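Local coordinates for proximal thread matrix protein 1 (Mytilus galloprovincialis, PDB 4CN9) that binds zinc in its first von Willebrand factor A domain and at a site beside it, and probably acts as a collagen-binding matrix protein of the mussel byssus, at residues I238-C242 with K442-H446; E359-K363 with M439-P443; Q53-L59 with K165-L171; V85-V91 with K122-K126. All coordinates share one frame; numbering follows the deposited sequence.

Interaction 1 (I238-C242 with K442-H446). With ZN (zinc ion), chain D.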
loop_
_atom_site.group_PDB
_atom_site.type_symbol
_atom_site.label_atom_id
_atom_site.label_comp_id
_atom_site.label_asym_id
_atom_site.label_seq_id
_atom_site.Cartn_x
_atom_site.Cartn_y
_atom_site.Cartn_z
ATOM N N ILE A 238 -11.566 -7.827 -5.889
ATOM C CA ILE A 238 -11.570 -9.044 -5.106
ATOM C C ILE A 238 -10.140 -9.542 -4.876
ATOM O O ILE A 238 -9.824 -10.033 -3.801
ATOM C CB ILE A 238 -12.388 -10.156 -5.792
ATOM C CG1 ILE A 238 -13.841 -9.706 -5.982
ATOM C CG2 ILE A 238 -12.302 -11.443 -4.989
ATOM C CD1 ILE A 238 -14.519 -9.192 -4.721
ATOM N N ASP A 239 -9.291 -9.416 -5.894
ATOM C CA ASP A 239 -7.892 -9.826 -5.779
ATOM C C ASP A 239 -7.184 -9.047 -4.685
ATOM O O ASP A 239 -6.424 -9.620 -3.909
ATOM C CB ASP A 239 -7.147 -9.620 -7.102
ATOM C CG ASP A 239 -7.532 -10.648 -8.156
ATOM O OD1 ASP A 239 -8.148 -11.670 -7.793
ATOM O OD2 ASP A 239 -7.213 -10.429 -9.341
ATOM N N LEU A 240 -7.425 -7.736 -4.639
ATOM C CA LEU A 240 -6.832 -6.885 -3.599
ATOM C C LEU A 240 -7.456 -7.134 -2.230
ATOM O O LEU A 240 -6.758 -7.109 -1.210
ATOM C CB LEU A 240 -6.974 -5.409 -3.971
ATOM C CG LEU A 240 -6.239 -4.923 -5.219
ATOM C CD1 LEU A 240 -6.844 -3.621 -5.731
ATOM C CD2 LEU A 240 -4.759 -4.734 -4.911
ATOM N N ALA A 241 -8.768 -7.368 -2.193
ATOM C CA ALA A 241 -9.451 -7.627 -0.925
ATOM C C ALA A 241 -8.970 -8.933 -0.332
ATOM O O ALA A 241 -8.947 -9.097 0.888
ATOM C CB ALA A 241 -10.955 -7.681 -1.122
ATOM N N CYS A 242 -8.585 -9.866 -1.202
ATOM C CA CYS A 242 -8.177 -11.185 -0.754
ATOM C C CYS A 242 -6.660 -11.281 -0.583
ATOM O O CYS A 242 -6.129 -12.364 -0.358
ATOM C CB CYS A 242 -8.641 -12.250 -1.757
ATOM S SG CYS A 242 -9.304 -13.734 -0.990
ATOM N N LYS A 442 0.327 -12.254 0.579
ATOM C CA LYS A 442 -0.067 -13.462 -0.135
ATOM C C LYS A 442 -1.451 -13.281 -0.773
ATOM O O LYS A 442 -2.415 -12.949 -0.078
ATOM C CB LYS A 442 -0.079 -14.650 0.836
ATOM C CG LYS A 442 1.310 -15.215 1.144
ATOM C CD LYS A 442 1.799 -16.107 0.003
ATOM C CE LYS A 442 3.323 -16.137 -0.118
ATOM N NZ LYS A 442 3.775 -16.842 -1.364
ATOM N N PRO A 443 -1.553 -13.487 -2.100
ATOM C CA PRO A 443 -2.852 -13.432 -2.789
ATOM C C PRO A 443 -3.668 -14.703 -2.563
ATOM O O PRO A 443 -3.136 -15.790 -2.739
ATOM C CB PRO A 443 -2.460 -13.300 -4.263
ATOM C CG PRO A 443 -1.138 -13.953 -4.358
ATOM C CD PRO A 443 -0.442 -13.700 -3.044
ATOM N N ARG A 444 -4.939 -14.568 -2.186
ATOM C CA ARG A 444 -5.752 -15.729 -1.833
ATOM C C ARG A 444 -7.025 -15.874 -2.675
ATOM O O ARG A 444 -7.799 -16.814 -2.476
ATOM C CB ARG A 444 -6.109 -15.682 -0.349
ATOM C CG ARG A 444 -4.932 -15.989 0.583
ATOM C CD ARG A 444 -5.372 -16.464 1.976
ATOM N NE ARG A 444 -6.476 -17.430 1.947
ATOM C CZ ARG A 444 -6.822 -18.221 2.961
ATOM N NH1 ARG A 444 -6.147 -18.196 4.106
ATOM N NH2 ARG A 444 -7.848 -19.051 2.825
ATOM N N ALA A 445 -7.247 -14.960 -3.611
ATOM C CA ALA A 445 -8.412 -15.071 -4.487
ATOM C C ALA A 445 -8.192 -16.172 -5.538
ATOM O O ALA A 445 -7.052 -16.498 -5.884
ATOM C CB ALA A 445 -8.705 -13.754 -5.154
ATOM N N HIS A 446 -9.292 -16.739 -6.024
ATOM C CA HIS A 446 -9.248 -17.796 -7.025
ATOM C C HIS A 446 -10.565 -17.821 -7.799
ATOM O O HIS A 446 -11.557 -17.226 -7.370
ATOM C CB HIS A 446 -9.006 -19.153 -6.357
ATOM C CG HIS A 446 -9.959 -19.453 -5.244
ATOM N ND1 HIS A 446 -9.696 -19.115 -3.935
ATOM C CD2 HIS A 446 -11.180 -20.039 -5.244
ATOM C CE1 HIS A 446 -10.707 -19.493 -3.170
ATOM N NE2 HIS A 446 -11.620 -20.058 -3.939
HETATM ZN ZN ZN D . -12.996 -20.535 -2.567
HETATM O O HOH W 1 -5.735 -12.197 -3.899
HETATM O O HOH W 2 -12.699 -22.608 -2.532
HETATM O O HOH W 3 -14.394 -21.799 -1.683
#
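Cys242, the first residue past the end of helix 234-241, lies with its backbone beside Arg444, their CA atoms 5.3 Å apart, and a weak hydrogen bond runs from Arg444 N to Cys242 O (3.1 Å, N-H...O 132°). The side chains meet mainly at Ala445. Its methyl CB rests 3.7 Å from Cys242 CB, with Asp239 OD1 at 3.4 Å from the same CB and Ile238 CG2 farther off. The sulfur of Cys242 lies against the peptide link between Arg444 and Ala445, 3.6 Å from Ala445 N, and continues into a disulfide with Cys50. A water ties the helix end to the strand, giving a proton to Asp239 O and accepting from Ala445 N. Asp239 uses its other oxygen, OD2, in a salt bridge with Lys235. His446 turns from the helix: with CG set between its backbone N and carbonyl carbon (chi1 52°), the ring carries NE2 to zinc at 2.0 Å, while ND1 makes a weak bond to Arg444 O. Glu49, Asp51 and two waters also bind the zinc. The contact therefore joins the closing helix of the first A domain to strand 439-447, the middle strand of a three-stranded antiparallel sheet flanked by strands 48-49 and 243-247.

Interaction 2 (E359-K363 with M439-P443)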
loop_
_atom_site.group_PDB
_atom_site.type_symbol
_atom_site.label_atom_id
_atom_site.label_comp_id
_atom_site.label_asym_id
_atom_site.label_seq_id
_atom_site.Cartn_x
_atom_site.Cartn_y
_atom_site.Cartn_z
ATOM N N GLU A 359 10.789 -17.241 -7.183
ATOM C CA GLU A 359 9.388 -17.094 -7.568
ATOM C C GLU A 359 8.435 -17.427 -6.430
ATOM O O GLU A 359 8.646 -18.404 -5.709
ATOM C CB GLU A 359 9.081 -17.999 -8.760
ATOM C CG GLU A 359 9.714 -17.549 -10.063
ATOM C CD GLU A 359 9.247 -18.380 -11.234
ATOM O OE1 GLU A 359 8.211 -18.028 -11.837
ATOM O OE2 GLU A 359 9.911 -19.393 -11.541
ATOM N N GLU A 360 7.389 -16.610 -6.291
ATOM C CA GLU A 360 6.358 -16.773 -5.258
ATOM C C GLU A 360 6.744 -16.045 -3.963
ATOM O O GLU A 360 5.998 -16.048 -2.981
ATOM C CB GLU A 360 6.121 -18.253 -4.955
ATOM C CG GLU A 360 6.851 -18.741 -3.704
ATOM C CD GLU A 360 7.390 -20.150 -3.838
ATOM O OE1 GLU A 360 7.297 -20.728 -4.946
ATOM O OE2 GLU A 360 7.918 -20.674 -2.830
ATOM N N VAL A 361 7.915 -15.421 -3.976
ATOM C CA VAL A 361 8.487 -14.810 -2.786
ATOM C C VAL A 361 8.209 -13.301 -2.789
ATOM O O VAL A 361 8.167 -12.679 -3.845
ATOM C CB VAL A 361 10.010 -15.084 -2.764
ATOM C CG1 VAL A 361 10.708 -14.247 -1.736
ATOM C CG2 VAL A 361 10.273 -16.578 -2.537
ATOM N N GLN A 362 8.000 -12.725 -1.611
ATOM C CA GLN A 362 7.859 -11.281 -1.475
ATOM C C GLN A 362 9.124 -10.546 -1.925
ATOM O O GLN A 362 10.220 -10.897 -1.505
ATOM C CB GLN A 362 7.620 -10.908 -0.025
ATOM C CG GLN A 362 7.396 -9.426 0.156
ATOM C CD GLN A 362 6.168 -8.953 -0.596
ATOM O OE1 GLN A 362 5.076 -9.497 -0.422
ATOM N NE2 GLN A 362 6.341 -7.953 -1.453
ATOM N N LYS A 363 8.960 -9.517 -2.745
ATOM C CA LYS A 363 10.092 -8.705 -3.202
ATOM C C LYS A 363 9.983 -7.329 -2.570
ATOM O O LYS A 363 8.894 -6.753 -2.518
ATOM C CB LYS A 363 10.102 -8.589 -4.728
ATOM C CG LYS A 363 10.317 -9.926 -5.451
ATOM C CD LYS A 363 10.250 -9.786 -6.964
ATOM C CE LYS A 363 8.870 -9.348 -7.439
ATOM N NZ LYS A 363 7.822 -10.381 -7.199
ATOM N N MET A 439 7.331 -7.307 5.780
ATOM C CA MET A 439 5.953 -7.506 5.352
ATOM C C MET A 439 5.898 -8.572 4.272
ATOM O O MET A 439 6.730 -8.602 3.364
ATOM C CB MET A 439 5.336 -6.208 4.843
ATOM C CG MET A 439 3.813 -6.246 4.732
ATOM S SD MET A 439 3.158 -4.654 4.166
ATOM C CE MET A 439 3.983 -4.589 2.584
ATOM N N SER A 440 4.909 -9.450 4.388
ATOM C CA SER A 440 4.759 -10.594 3.502
ATOM C C SER A 440 3.305 -10.654 3.047
ATOM O O SER A 440 2.391 -10.839 3.864
ATOM C CB SER A 440 5.138 -11.880 4.245
ATOM O OG SER A 440 4.977 -13.002 3.400
ATOM N N CYS A 441 3.096 -10.474 1.745
ATOM C CA CYS A 441 1.758 -10.391 1.173
ATOM C C CYS A 441 1.455 -11.609 0.307
ATOM O O CYS A 441 2.222 -11.942 -0.597
ATOM C CB CYS A 441 1.636 -9.134 0.318
ATOM S SG CYS A 441 1.766 -7.610 1.237
ATOM N N LYS A 442 0.327 -12.254 0.579
ATOM C CA LYS A 442 -0.067 -13.462 -0.135
ATOM C C LYS A 442 -1.451 -13.281 -0.773
ATOM O O LYS A 442 -2.415 -12.949 -0.078
ATOM C CB LYS A 442 -0.079 -14.650 0.836
ATOM C CG LYS A 442 1.310 -15.215 1.144
ATOM C CD LYS A 442 1.799 -16.107 0.003
ATOM C CE LYS A 442 3.323 -16.137 -0.118
ATOM N NZ LYS A 442 3.775 -16.842 -1.364
ATOM N N PRO A 443 -1.553 -13.487 -2.100
ATOM C CA PRO A 443 -2.852 -13.432 -2.789
ATOM C C PRO A 443 -3.668 -14.703 -2.563
ATOM O O PRO A 443 -3.136 -15.790 -2.739
ATOM C CB PRO A 443 -2.460 -13.300 -4.263
ATOM C CG PRO A 443 -1.138 -13.953 -4.358
ATOM C CD PRO A 443 -0.442 -13.700 -3.044
#
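Gln362 and Lys442 reach across from opposite segments, each ending on a main-chain group of the other. Gln362 extends with CG trans to its own nitrogen (chi1 -177°) and then bends at chi2, which lays CG 3.4 Å from Met439 O and brings OE1 over to the backbone of Cys441. There OE1 accepts from Cys441 N at 3.1 Å, the donor lying 26° off the carbonyl plane, and it also touches Cys441 CB. The other half of the amide turns back: NE2 gives a proton to Lys363 O at 3.0 Å, a bond nearly in the plane of the Gln362 amide, so both of its polar atoms are held and its rotation is fixed. A leucine here would probably leave Cys441 N without this acceptor and Lys363 O without its side-chain donor. Lys442, bent at chi2, delivers NZ to Glu360 O at 2.9 Å, within the carbonyl plane. The disulfide from Cys441 to Cys245 ties the same strand to strand 243-247. Because both bonds across the contact are spent on peptide groups, the second A domain meets the interdomain strand 439-447 through side chain to main chain pairing; the Glu360 carboxylate lies too far from the ammonium to bond and may add only a weak attraction.

Interaction 3 (Q53-L59 with K165-L171)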
loop_
_atom_site.group_PDB
_atom_site.type_symbol
_atom_site.label_atom_id
_atom_site.label_comp_id
_atom_site.label_asym_id
_atom_site.label_seq_id
_atom_site.Cartn_x
_atom_site.Cartn_y
_atom_site.Cartn_z
ATOM N N GLN A 53 -12.115 -14.800 5.891
ATOM C CA GLN A 53 -13.094 -14.279 6.845
ATOM C C GLN A 53 -12.829 -12.807 7.115
ATOM O O GLN A 53 -11.746 -12.431 7.556
ATOM C CB GLN A 53 -13.060 -15.065 8.154
ATOM C CG GLN A 53 -13.637 -16.462 8.016
ATOM C CD GLN A 53 -13.501 -17.280 9.282
ATOM O OE1 GLN A 53 -13.397 -16.735 10.384
ATOM N NE2 GLN A 53 -13.501 -18.602 9.131
ATOM N N ALA A 54 -13.825 -11.973 6.855
ATOM C CA ALA A 54 -13.610 -10.532 6.822
ATOM C C ALA A 54 -14.842 -9.760 7.277
ATOM O O ALA A 54 -15.976 -10.241 7.154
ATOM C CB ALA A 54 -13.233 -10.098 5.401
ATOM N N ASP A 55 -14.589 -8.566 7.811
ATOM C CA ASP A 55 -15.613 -7.544 7.988
ATOM C C ASP A 55 -15.338 -6.480 6.909
ATOM O O ASP A 55 -14.270 -5.857 6.884
ATOM C CB ASP A 55 -15.566 -6.954 9.410
ATOM C CG ASP A 55 -16.090 -7.923 10.485
ATOM O OD1 ASP A 55 -16.996 -8.735 10.195
ATOM O OD2 ASP A 55 -15.596 -7.855 11.640
ATOM N N ILE A 56 -16.273 -6.335 5.974
ATOM C CA ILE A 56 -16.093 -5.459 4.828
ATOM C C ILE A 56 -17.044 -4.258 4.911
ATOM O O ILE A 56 -18.246 -4.416 5.072
ATOM C CB ILE A 56 -16.344 -6.214 3.511
ATOM C CG1 ILE A 56 -15.420 -7.442 3.410
ATOM C CG2 ILE A 56 -16.117 -5.303 2.334
ATOM C CD1 ILE A 56 -16.070 -8.638 2.741
ATOM N N ILE A 57 -16.475 -3.061 4.838
ATOM C CA ILE A 57 -17.237 -1.834 4.779
ATOM C C ILE A 57 -17.043 -1.184 3.427
ATOM O O ILE A 57 -15.919 -0.935 3.005
ATOM C CB ILE A 57 -16.786 -0.842 5.869
ATOM C CG1 ILE A 57 -16.955 -1.479 7.252
ATOM C CG2 ILE A 57 -17.566 0.464 5.758
ATOM C CD1 ILE A 57 -18.407 -1.715 7.662
ATOM N N VAL A 58 -18.143 -0.928 2.734
ATOM C CA VAL A 58 -18.111 -0.094 1.538
ATOM C C VAL A 58 -18.501 1.342 1.875
ATOM O O VAL A 58 -19.534 1.588 2.479
ATOM C CB VAL A 58 -19.055 -0.634 0.438
ATOM C CG1 VAL A 58 -19.088 0.311 -0.752
ATOM C CG2 VAL A 58 -18.614 -2.028 0.025
ATOM N N LEU A 59 -17.636 2.275 1.490
ATOM C CA LEU A 59 -17.844 3.712 1.639
ATOM C C LEU A 59 -18.291 4.242 0.281
ATOM O O LEU A 59 -17.521 4.262 -0.686
ATOM C CB LEU A 59 -16.525 4.346 2.102
ATOM C CG LEU A 59 -16.454 5.656 2.882
ATOM C CD1 LEU A 59 -17.567 5.839 3.912
ATOM C CD2 LEU A 59 -15.093 5.694 3.565
ATOM N N LYS A 165 -10.874 -11.757 12.184
ATOM C CA LYS A 165 -11.406 -11.222 10.936
ATOM C C LYS A 165 -10.539 -10.130 10.318
ATOM O O LYS A 165 -10.101 -9.213 10.999
ATOM C CB LYS A 165 -12.850 -10.759 11.150
ATOM C CG LYS A 165 -13.783 -11.942 11.374
ATOM C CD LYS A 165 -15.050 -11.857 10.547
ATOM C CE LYS A 165 -16.129 -11.190 11.374
ATOM N NZ LYS A 165 -17.486 -11.287 10.784
ATOM N N GLN A 166 -10.282 -10.251 9.019
ATOM C CA GLN A 166 -9.629 -9.191 8.273
ATOM C C GLN A 166 -10.588 -8.005 8.151
ATOM O O GLN A 166 -11.773 -8.186 7.876
ATOM C CB GLN A 166 -9.264 -9.672 6.871
ATOM C CG GLN A 166 -8.263 -10.806 6.848
ATOM C CD GLN A 166 -6.860 -10.333 7.170
ATOM O OE1 GLN A 166 -6.507 -9.182 6.897
ATOM N NE2 GLN A 166 -6.057 -11.215 7.763
ATOM N N LYS A 167 -10.075 -6.801 8.344
ATOM C CA LYS A 167 -10.868 -5.588 8.166
ATOM C C LYS A 167 -10.549 -4.945 6.825
ATOM O O LYS A 167 -9.393 -4.651 6.543
ATOM C CB LYS A 167 -10.580 -4.596 9.284
ATOM C CG LYS A 167 -11.004 -5.086 10.652
ATOM C CD LYS A 167 -11.034 -3.929 11.621
ATOM C CE LYS A 167 -10.346 -4.272 12.914
ATOM N NZ LYS A 167 -8.877 -4.115 12.779
ATOM N N ILE A 168 -11.588 -4.727 6.021
ATOM C CA ILE A 168 -11.453 -4.181 4.678
ATOM C C ILE A 168 -12.446 -3.038 4.420
ATOM O O ILE A 168 -13.639 -3.142 4.753
ATOM C CB ILE A 168 -11.699 -5.270 3.607
ATOM C CG1 ILE A 168 -10.805 -6.487 3.851
ATOM C CG2 ILE A 168 -11.468 -4.697 2.197
ATOM C CD1 ILE A 168 -11.324 -7.740 3.209
ATOM N N VAL A 169 -11.932 -1.950 3.843
ATOM C CA VAL A 169 -12.733 -0.807 3.413
ATOM C C VAL A 169 -12.549 -0.605 1.919
ATOM O O VAL A 169 -11.413 -0.520 1.419
ATOM C CB VAL A 169 -12.320 0.498 4.146
ATOM C CG1 VAL A 169 -13.054 1.697 3.584
ATOM C CG2 VAL A 169 -12.565 0.366 5.614
ATOM N N ILE A 170 -13.670 -0.566 1.207
ATOM C CA ILE A 170 -13.676 -0.282 -0.218
ATOM C C ILE A 170 -14.384 1.060 -0.440
ATOM O O ILE A 170 -15.587 1.193 -0.222
ATOM C CB ILE A 170 -14.359 -1.420 -1.013
ATOM C CG1 ILE A 170 -13.536 -2.706 -0.872
ATOM C CG2 ILE A 170 -14.495 -1.040 -2.481
ATOM C CD1 ILE A 170 -14.297 -3.985 -1.098
ATOM N N LEU A 171 -13.595 2.051 -0.828
ATOM C CA LEU A 171 -14.072 3.412 -1.066
ATOM C C LEU A 171 -14.376 3.609 -2.551
ATOM O O LEU A 171 -13.565 3.254 -3.411
ATOM C CB LEU A 171 -13.012 4.414 -0.611
ATOM C CG LEU A 171 -13.114 5.877 -1.058
ATOM C CD1 LEU A 171 -14.263 6.547 -0.389
ATOM C CD2 LEU A 171 -11.823 6.611 -0.735
#
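Ile56, Ile168 and Ile170 pack side by side on one face of two neighbouring parallel strands, 54-61 and 166-173, at the centre of the sheet of a von Willebrand factor A domain, a Rossmann-like alpha/beta fold. Ile168 CD1 serves as the meeting point, touching Ala54 CB at 3.7 Å and Ile56 CG1 at 4.1 Å. Farther along, Ile170 CD1 lies beside Ile56 CG2, and Val58 follows the row. Ile56 has its CG1 branch opposite the carbonyl carbon (chi1 -57°), which leaves CG2 to face Ile170. On the reverse face Ile57, Val169, Leu59 and Leu171 form a second apolar layer, with Leu171 CD1 slanting against Leu59 CB at 4.0 Å. Helix 142-153 covers that layer through Val149 and Leu146, whereas Phe88 lies on Ile56 on the first face.

Between the layers runs an unbroken parallel ladder in which Asp55, Ile57 and Leu59 each donate to the partner strand, and Gln166, Ile168 and Ile170 donate back. The bond from Ile57 N to Ile168 O is 2.8 Å long and almost straight (172°). Alpha hydrogens add close contacts, as where Val169 CA faces Ile57 O.

Toward the start of the strands the packing turns polar. Lys165 folds at chi2 and chi3 and brings its ammonium to the Asp55 carboxylate in a salt bridge whose exact geometry is uncertain; the same NZ bonds to Gly98 O and to Gln100 OE1 at the start of strand 100-106. Opening the ladder at this edge, Gln166 N donates to Gln53 O at 3.0 Å, in the plane of that carbonyl.

Interaction 4 (V85-V91 with K122-K126)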
loop_
_atom_site.group_PDB
_atom_site.type_symbol
_atom_site.label_atom_id
_atom_site.label_comp_id
_atom_site.label_asym_id
_atom_site.label_seq_id
_atom_site.Cartn_x
_atom_site.Cartn_y
_atom_site.Cartn_z
ATOM N N VAL A 85 -20.529 -8.534 -2.684
ATOM C CA VAL A 85 -21.128 -9.393 -1.675
ATOM C C VAL A 85 -21.099 -10.858 -2.114
ATOM O O VAL A 85 -20.739 -11.748 -1.342
ATOM C CB VAL A 85 -22.569 -8.983 -1.392
ATOM C CG1 VAL A 85 -23.270 -10.041 -0.537
ATOM C CG2 VAL A 85 -22.605 -7.616 -0.711
ATOM N N ASP A 86 -21.462 -11.099 -3.366
ATOM C CA ASP A 86 -21.545 -12.462 -3.906
ATOM C C ASP A 86 -20.180 -13.054 -4.219
ATOM O O ASP A 86 -20.089 -14.205 -4.636
ATOM C CB ASP A 86 -22.430 -12.481 -5.165
ATOM C CG ASP A 86 -23.916 -12.531 -4.832
ATOM O OD1 ASP A 86 -24.259 -12.806 -3.659
ATOM O OD2 ASP A 86 -24.744 -12.298 -5.735
ATOM N N SER A 87 -19.120 -12.275 -4.008
ATOM C CA SER A 87 -17.746 -12.739 -4.222
ATOM C C SER A 87 -17.086 -13.294 -2.951
ATOM O O SER A 87 -16.012 -13.923 -3.011
ATOM C CB SER A 87 -16.903 -11.585 -4.770
ATOM O OG SER A 87 -17.496 -11.044 -5.946
ATOM N N PHE A 88 -17.722 -13.075 -1.803
ATOM C CA PHE A 88 -17.165 -13.529 -0.530
ATOM C C PHE A 88 -17.936 -14.725 -0.023
ATOM O O PHE A 88 -19.053 -14.595 0.460
ATOM C CB PHE A 88 -17.152 -12.388 0.497
ATOM C CG PHE A 88 -16.140 -11.328 0.177
ATOM C CD1 PHE A 88 -14.828 -11.464 0.588
ATOM C CD2 PHE A 88 -16.496 -10.220 -0.565
ATOM C CE1 PHE A 88 -13.896 -10.509 0.284
ATOM C CE2 PHE A 88 -15.566 -9.256 -0.869
ATOM C CZ PHE A 88 -14.258 -9.412 -0.455
ATOM N N THR A 89 -17.318 -15.892 -0.140
ATOM C CA THR A 89 -18.006 -17.157 0.089
ATOM C C THR A 89 -18.508 -17.318 1.525
ATOM O O THR A 89 -19.542 -17.940 1.738
ATOM C CB THR A 89 -17.104 -18.351 -0.291
ATOM O OG1 THR A 89 -15.965 -18.395 0.572
ATOM C CG2 THR A 89 -16.642 -18.227 -1.730
ATOM N N THR A 90 -17.806 -16.736 2.500
ATOM C CA THR A 90 -18.180 -16.901 3.916
ATOM C C THR A 90 -19.211 -15.879 4.432
ATOM O O THR A 90 -19.605 -15.909 5.606
ATOM C CB THR A 90 -16.935 -16.885 4.847
ATOM O OG1 THR A 90 -16.306 -15.601 4.814
ATOM C CG2 THR A 90 -15.924 -17.949 4.417
ATOM N N VAL A 91 -19.653 -14.975 3.567
ATOM C CA VAL A 91 -20.762 -14.081 3.913
ATOM C C VAL A 91 -22.038 -14.915 3.972
ATOM O O VAL A 91 -22.367 -15.612 3.014
ATOM C CB VAL A 91 -20.933 -12.943 2.868
ATOM C CG1 VAL A 91 -22.131 -12.052 3.210
ATOM C CG2 VAL A 91 -19.684 -12.109 2.787
ATOM N N LYS A 122 -26.462 -13.276 2.288
ATOM C CA LYS A 122 -26.166 -12.513 1.082
ATOM C C LYS A 122 -27.408 -11.830 0.496
ATOM O O LYS A 122 -27.348 -10.675 0.074
ATOM C CB LYS A 122 -25.524 -13.411 0.024
ATOM C CG LYS A 122 -24.066 -13.773 0.294
ATOM C CD LYS A 122 -23.489 -14.565 -0.878
ATOM C CE LYS A 122 -21.992 -14.815 -0.744
ATOM N NZ LYS A 122 -21.669 -15.804 0.319
ATOM N N GLU A 123 -28.532 -12.544 0.465
ATOM C CA GLU A 123 -29.768 -12.003 -0.103
ATOM C C GLU A 123 -30.237 -10.777 0.669
ATOM O O GLU A 123 -30.556 -9.755 0.079
ATOM C CB GLU A 123 -30.886 -13.057 -0.079
ATOM C CG GLU A 123 -32.217 -12.540 -0.601
ATOM C CD GLU A 123 -33.360 -13.518 -0.376
ATOM O OE1 GLU A 123 -33.715 -13.767 0.797
ATOM O OE2 GLU A 123 -33.903 -14.036 -1.374
ATOM N N ASP A 124 -30.292 -10.899 1.989
ATOM C CA ASP A 124 -30.676 -9.785 2.847
ATOM C C ASP A 124 -29.741 -8.576 2.705
ATOM O O ASP A 124 -30.203 -7.431 2.680
ATOM C CB ASP A 124 -30.723 -10.245 4.300
ATOM C CG ASP A 124 -31.964 -11.070 4.608
ATOM O OD1 ASP A 124 -32.897 -11.068 3.785
ATOM O OD2 ASP A 124 -32.008 -11.710 5.675
ATOM N N ILE A 125 -28.437 -8.831 2.613
ATOM C CA ILE A 125 -27.469 -7.753 2.408
ATOM C C ILE A 125 -27.731 -7.066 1.069
ATOM O O ILE A 125 -27.741 -5.837 0.982
ATOM C CB ILE A 125 -26.019 -8.268 2.476
ATOM C CG1 ILE A 125 -25.684 -8.723 3.906
ATOM C CG2 ILE A 125 -25.040 -7.189 2.011
ATOM C CD1 ILE A 125 -24.466 -9.623 3.976
ATOM N N LYS A 126 -27.973 -7.856 0.025
ATOM C CA LYS A 126 -28.211 -7.292 -1.301
ATOM C C LYS A 126 -29.481 -6.431 -1.345
ATOM O O LYS A 126 -29.508 -5.384 -1.996
ATOM C CB LYS A 126 -28.197 -8.397 -2.370
ATOM C CG LYS A 126 -26.787 -8.977 -2.582
ATOM C CD LYS A 126 -26.669 -9.881 -3.802
ATOM C CE LYS A 126 -27.456 -11.181 -3.641
ATOM N NZ LYS A 126 -27.465 -11.919 -4.935
#
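Lys122 NZ is gripped by two carbonyl oxygens of the loop, Val91 O at 2.8 Å and Phe88 O at 2.9 Å. It meets Val91 O in the carbonyl plane on a lone pair, but approaches Phe88 O from 28° off its plane. Phe88 O is doubly engaged, since Val91 N reaches it from the other face in closing a type I turn, so the lysine and the turn's own bond share one oxygen. The chain runs nearly straight until a bend at chi4 (71°) swings NZ into the turn. On the way, Lys122 CD passes 3.4 Å from Asp86 OD1 and CG lies against Val91 CG1, while Val85 CG1 slides past in the contrary direction. A methionine in its place would probably leave the Phe88 and Val91 carbonyls without their ammonium donor and the turn less firmly held.

One helical turn later Lys126 crosses Asp86 at about a right angle. Its NZ forms a salt bridge at 2.9 Å with Asp86 OD2, which offers its syn lone pair. The two lysines thus lie on one side of the helix, with apolar packing next to them: Ile125 CG2 meets Val85 CG2 at 3.7 Å, and its CD1 presses on Val91 CG1 at 3.5 Å, tighter than ordinary carbon contact.

The arrangement joins the first turns of helix 122-130 to the loop that follows helix 73-85 in the first A domain. Phe101 of strand 100-106 backs both Val85 and Ile125, and from the same loop Phe88 packs on helix 234-241 while Thr89 OG1 bonds to the zinc ligand Asp51.

How the interactions relate
Interactions 3 and 4 both belong to the first A domain, their centres about 13 Å apart. The segments of interaction 4 come between those of interaction 3 along the chain, and the two touch where Phe88 meets Ile56. Interaction 1 follows in sequence at the closing helix of that domain, touching interaction 4 through Ile238 and Ala241 and interaction 3 through Ala241. The centre of interaction 2 lies about 12 Å from that of interaction 1, and both use strand 439-447, sharing Lys442 and Pro443; it does not touch interactions 3 and 4, whose centres are about 22 and 28 Å away. The returning strand therefore links the second domain to the first beside a zinc site, which is consistent with a firmly coupled pair of A domains.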